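Local atomic coordinates of IroE protein (Escherichia coli, PDB entry 2GZS), a protein that hydrolyses the trilactone ring of the siderophore enterobactin and its C-glucosylated forms, mainly in the iron-free state, usually cutting it just once to give linear trimers. Residues A[144-149]-A[252-257]; A[167-172]-A[259-264]. All coordinates share one frame; numbering follows the deposited sequence.

Interaction 1. Residues A[144-149]-A[252-257]; sequences GLWGHS and NASFRQ. With DFP (diisopropyl phosphonate), chain B.
Trp146 meets Ser254 and Phe255 where, in this alpha/beta-hydrolase fold, residues 144-148 of strand 143-148 run nearly antiparallel to residues 252-257 of helix 247-262, the two short axes 8.8 Å apart. The indole leaves the strand with CG anti to the backbone N (chi1 172°), which carries the ring to the helix. Phe255 CB sits over the six-membered ring, 3.6 Å from its centroid and 19° off the normal, a CH-pi contact; the phenyl itself leads away toward helix 51-57. At the indole edge Trp146 NE1 gives a weak, bent hydrogen bond to Ser254 OG (3.4 Å, 138°), an oxygen whose stronger partner is Met250 O one turn earlier. The other indole face lies beneath the backbone N of His148. After Gly147, His148 also turns its ring toward the helix but only grazes Ser254 OG, 4.3 Å from its CD2; both aromatic rings meet Phe251 edge-to-face. The edge of His148 faces one isopropyl arm of the bound diisopropyl phosphonate (DFP), CE1 to DFP C3 3.7 Å. The strand ends in the GxSxG nucleophile elbow, where Ser149, the active-site serine, adopts strained backbone angles. Arg90 NH1 and the backbone N of Tyr150 hydrogen-bond to DFP, whose P is bonded covalently to Ser149 OG at 1.6 Å.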
# COMPACT_ATOMS: atom_id res chain seq x y z
N GLY A 144 -0.10 -1.77 -8.15
CA GLY A 144 0.44 -2.21 -6.82
C GLY A 144 -0.29 -1.46 -5.72
O GLY A 144 -1.02 -0.51 -5.86
N LEU A 145 -0.09 -2.05 -4.50
CA LEU A 145 -0.71 -1.57 -3.25
C LEU A 145 0.39 -1.48 -2.18
O LEU A 145 1.12 -2.47 -2.06
CB LEU A 145 -1.82 -2.57 -2.85
CG LEU A 145 -2.49 -2.19 -1.46
CD1 LEU A 145 -3.32 -0.93 -1.60
CD2 LEU A 145 -3.36 -3.37 -1.07
N TRP A 146 0.47 -0.42 -1.43
CA TRP A 146 1.45 -0.26 -0.35
C TRP A 146 0.74 0.25 0.89
O TRP A 146 -0.14 1.10 0.86
CB TRP A 146 2.53 0.82 -0.79
CG TRP A 146 3.47 1.17 0.36
CD1 TRP A 146 4.66 0.54 0.67
CD2 TRP A 146 3.28 2.23 1.34
NE1 TRP A 146 5.17 1.17 1.79
CE2 TRP A 146 4.40 2.18 2.23
CE3 TRP A 146 2.26 3.19 1.53
CZ2 TRP A 146 4.52 3.10 3.30
CZ3 TRP A 146 2.39 4.11 2.62
CH2 TRP A 146 3.52 4.02 3.45
N GLY A 147 1.28 -0.25 2.05
CA GLY A 147 0.87 0.30 3.35
C GLY A 147 1.88 -0.07 4.44
O GLY A 147 2.60 -1.03 4.25
N HIS A 148 1.82 0.78 5.50
CA HIS A 148 2.76 0.59 6.61
C HIS A 148 2.01 0.40 7.93
O HIS A 148 1.06 1.08 8.20
CB HIS A 148 3.65 1.87 6.71
CG HIS A 148 4.60 1.92 7.87
ND1 HIS A 148 4.25 2.54 9.06
CD2 HIS A 148 5.85 1.42 8.01
CE1 HIS A 148 5.30 2.42 9.87
NE2 HIS A 148 6.28 1.75 9.31
N SER A 149 2.58 -0.54 8.69
CA SER A 149 2.07 -0.76 10.09
C SER A 149 0.65 -1.33 9.98
O SER A 149 0.57 -2.40 9.36
CB SER A 149 2.25 0.51 10.92
OG SER A 149 1.99 0.11 12.33
N ASN A 252 9.09 6.39 5.47
CA ASN A 252 9.65 7.04 4.28
C ASN A 252 10.32 6.04 3.37
O ASN A 252 10.11 5.96 2.16
CB ASN A 252 10.76 8.02 4.70
CG ASN A 252 10.21 9.32 5.23
OD1 ASN A 252 9.00 9.53 5.10
ND2 ASN A 252 11.08 10.14 5.80
N ALA A 253 11.24 5.22 3.91
CA ALA A 253 11.99 4.28 3.11
C ALA A 253 11.12 3.32 2.35
O ALA A 253 11.35 2.99 1.17
CB ALA A 253 12.95 3.46 4.01
N SER A 254 10.12 2.78 3.05
CA SER A 254 9.32 1.73 2.42
C SER A 254 8.40 2.36 1.33
O SER A 254 8.33 1.71 0.29
CB SER A 254 8.56 0.97 3.52
OG SER A 254 7.56 1.76 4.12
N PHE A 255 7.82 3.53 1.60
CA PHE A 255 6.94 4.03 0.51
C PHE A 255 7.83 4.45 -0.66
O PHE A 255 7.45 4.26 -1.81
CB PHE A 255 6.03 5.12 1.02
CG PHE A 255 6.35 6.57 0.82
CD1 PHE A 255 6.20 7.22 -0.44
CD2 PHE A 255 6.78 7.38 1.86
CE1 PHE A 255 6.50 8.57 -0.61
CE2 PHE A 255 7.11 8.70 1.68
CZ PHE A 255 6.97 9.33 0.44
N ARG A 256 8.97 5.09 -0.37
CA ARG A 256 9.77 5.58 -1.53
C ARG A 256 10.35 4.42 -2.26
O ARG A 256 10.40 4.38 -3.50
CB ARG A 256 10.83 6.53 -0.97
CG ARG A 256 10.25 7.84 -0.49
CD ARG A 256 11.41 8.70 0.04
NE ARG A 256 10.87 9.69 0.96
CZ ARG A 256 10.99 10.99 0.75
NH1 ARG A 256 11.64 11.34 -0.36
NH2 ARG A 256 10.45 11.81 1.65
N GLN A 257 10.84 3.37 -1.60
CA GLN A 257 11.41 2.24 -2.29
C GLN A 257 10.35 1.46 -3.08
O GLN A 257 10.64 0.95 -4.14
CB GLN A 257 12.22 1.33 -1.32
CG GLN A 257 12.90 0.17 -2.07
CD GLN A 257 14.01 0.68 -3.00
OE1 GLN A 257 15.00 1.22 -2.51
NE2 GLN A 257 13.87 0.56 -4.31
C1 DFP B . 3.30 2.37 14.13
C2 DFP B . 2.99 2.91 15.52
C3 DFP B . 4.25 3.26 13.35
C1' DFP B . -0.11 -0.52 14.81
C2' DFP B . 0.34 -1.88 14.36
C3' DFP B . -0.18 -0.55 16.37
P DFP B . 1.13 1.13 13.12
O1P DFP B . 2.01 2.38 13.43
O2P DFP B . 0.90 0.42 14.51
O3P DFP B . -0.18 1.48 12.43

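Interaction 2. Residues A[167-172]-A[259-264]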
# COMPACT_ATOMS: atom_id res chain seq x y z
N SER A 167 0.95 -6.30 -7.40
CA SER A 167 2.09 -6.18 -6.52
C SER A 167 1.64 -5.65 -5.15
O SER A 167 0.85 -4.72 -5.07
CB SER A 167 3.16 -5.21 -7.11
OG SER A 167 3.78 -5.96 -8.19
N TYR A 168 2.17 -6.32 -4.12
CA TYR A 168 1.69 -6.00 -2.75
C TYR A 168 2.90 -5.63 -1.88
O TYR A 168 3.72 -6.58 -1.65
CB TYR A 168 0.96 -7.23 -2.21
CG TYR A 168 -0.36 -7.52 -2.94
CD1 TYR A 168 -1.58 -7.18 -2.44
CD2 TYR A 168 -0.27 -8.17 -4.19
CE1 TYR A 168 -2.77 -7.44 -3.12
CE2 TYR A 168 -1.44 -8.46 -4.90
CZ TYR A 168 -2.65 -8.11 -4.35
OH TYR A 168 -3.82 -8.39 -5.05
N TYR A 169 3.03 -4.43 -1.41
CA TYR A 169 4.19 -4.01 -0.63
C TYR A 169 3.70 -3.76 0.83
O TYR A 169 3.02 -2.80 1.14
CB TYR A 169 4.71 -2.70 -1.19
CG TYR A 169 5.27 -2.77 -2.60
CD1 TYR A 169 6.62 -3.06 -2.77
CD2 TYR A 169 4.45 -2.53 -3.70
CE1 TYR A 169 7.19 -3.13 -4.05
CE2 TYR A 169 5.02 -2.57 -4.97
CZ TYR A 169 6.35 -2.86 -5.11
OH TYR A 169 6.85 -2.90 -6.42
N SER A 170 4.08 -4.73 1.65
CA SER A 170 3.61 -4.75 3.04
C SER A 170 4.73 -4.28 3.96
O SER A 170 5.69 -5.08 4.10
CB SER A 170 3.21 -6.18 3.43
OG SER A 170 2.80 -6.16 4.80
N ALA A 171 4.59 -3.08 4.47
CA ALA A 171 5.69 -2.53 5.29
C ALA A 171 5.35 -2.55 6.80
O ALA A 171 4.25 -2.20 7.18
CB ALA A 171 5.96 -1.11 4.82
N SER A 172 6.36 -3.02 7.57
CA SER A 172 6.23 -3.14 9.04
C SER A 172 4.96 -3.86 9.54
O SER A 172 4.41 -3.36 10.53
CB SER A 172 6.35 -1.79 9.72
OG SER A 172 7.62 -1.22 9.33
N LEU A 259 7.73 2.90 -4.49
CA LEU A 259 7.56 3.65 -5.77
C LEU A 259 8.72 3.38 -6.72
O LEU A 259 8.57 3.19 -7.92
CB LEU A 259 7.42 5.12 -5.42
CG LEU A 259 6.09 5.55 -4.86
CD1 LEU A 259 6.13 6.93 -4.19
CD2 LEU A 259 5.03 5.56 -6.00
N LEU A 260 9.93 3.41 -6.19
CA LEU A 260 11.10 3.21 -7.07
C LEU A 260 11.08 1.85 -7.71
O LEU A 260 11.40 1.62 -8.90
CB LEU A 260 12.39 3.44 -6.27
CG LEU A 260 12.64 4.90 -5.90
CD1 LEU A 260 13.64 4.98 -4.75
CD2 LEU A 260 13.19 5.71 -7.07
N ASP A 261 10.68 0.82 -6.92
CA ASP A 261 10.61 -0.52 -7.46
C ASP A 261 9.57 -0.63 -8.59
O ASP A 261 9.87 -1.23 -9.63
CB ASP A 261 10.32 -1.48 -6.28
CG ASP A 261 10.44 -2.94 -6.68
OD1 ASP A 261 11.46 -3.47 -7.19
OD2 ASP A 261 9.45 -3.67 -6.56
N ILE A 262 8.36 -0.05 -8.35
CA ILE A 262 7.32 -0.23 -9.39
C ILE A 262 7.68 0.64 -10.63
O ILE A 262 7.17 0.26 -11.69
CB ILE A 262 5.92 0.06 -8.81
CG1 ILE A 262 4.84 -0.78 -9.53
CG2 ILE A 262 5.59 1.55 -8.78
CD1 ILE A 262 3.50 -0.49 -8.90
N SER A 263 8.50 1.65 -10.45
CA SER A 263 8.96 2.43 -11.64
C SER A 263 9.97 1.63 -12.43
O SER A 263 10.35 2.12 -13.52
CB SER A 263 9.58 3.73 -11.15
OG SER A 263 10.94 3.55 -10.74
N GLY A 264 10.45 0.47 -12.01
CA GLY A 264 11.44 -0.27 -12.78
C GLY A 264 12.87 -0.25 -12.33
O GLY A 264 13.80 -0.73 -13.05
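Tyr169 reaches from strand 167-171 to the last turn of helix 247-262, where its hydroxyl meets Asp261. Its CB points toward the helix, and the first torsion places CG anti to the carbonyl carbon (chi1 -65°), sending the ring across the gap between the backbones, which is wide: the nearest CA atoms, those of Tyr169 and Leu259, are 9.8 Å apart. The near end of the ring therefore stays clear of the helix, and contact begins at the far end. CE1 comes within 3.4 Å of Asp261 OD2, which lies at the ring edge and in its plane. CZ stands 3.5 Å from the same OD2. At the tip, Tyr169 OH donates a short hydrogen bond to Asp261 OD2 (2.7 Å), meeting the carboxylate on its anti side and 19° out of its plane. Ring and carboxylate planes stand 84° apart, nearly perpendicular. Asp261 offers this oxygen with its own CG anti to the backbone N. The hydroxyl also packs against Ile262, 3.9 Å from its CB. A phenylalanine in place of Tyr169 would probably leave Asp261 OD2 without its phenolic donor and the aspartate more free to turn. Beyond the carboxylate the chain leaves the helix through a Schellman motif ending at Gly264, whose positive phi suits glycine. The contact ties an interior strand of the sheet to the C-terminal helix: the tyrosine lies against Trp146 of strand 143-148 and, on strand 198-203, against Ala200 and Met202.

Interactions 1 and 2 use successive parts of helix 247-262 against neighbouring parallel strands of one sheet, with their centres 6 Å apart. Both are largely buried, but Asp261 in interaction 2 is partly exposed, whereas every touching residue of interaction 1 is buried. Segment 144-149 runs into the active site, and its contact is mainly aromatic with one weak polar bond; the contact of 167-172 lies away from that site and turns on a short hydrogen bond to a carboxylate. The strands are joined directly by probable backbone bonds, Leu145 O to Tyr169 N and Ser149 N to Ala171 O, each 2.8 Å. Ala171 CB also packs against Ser254 OG, linking the second strand to the first contact's helical segment.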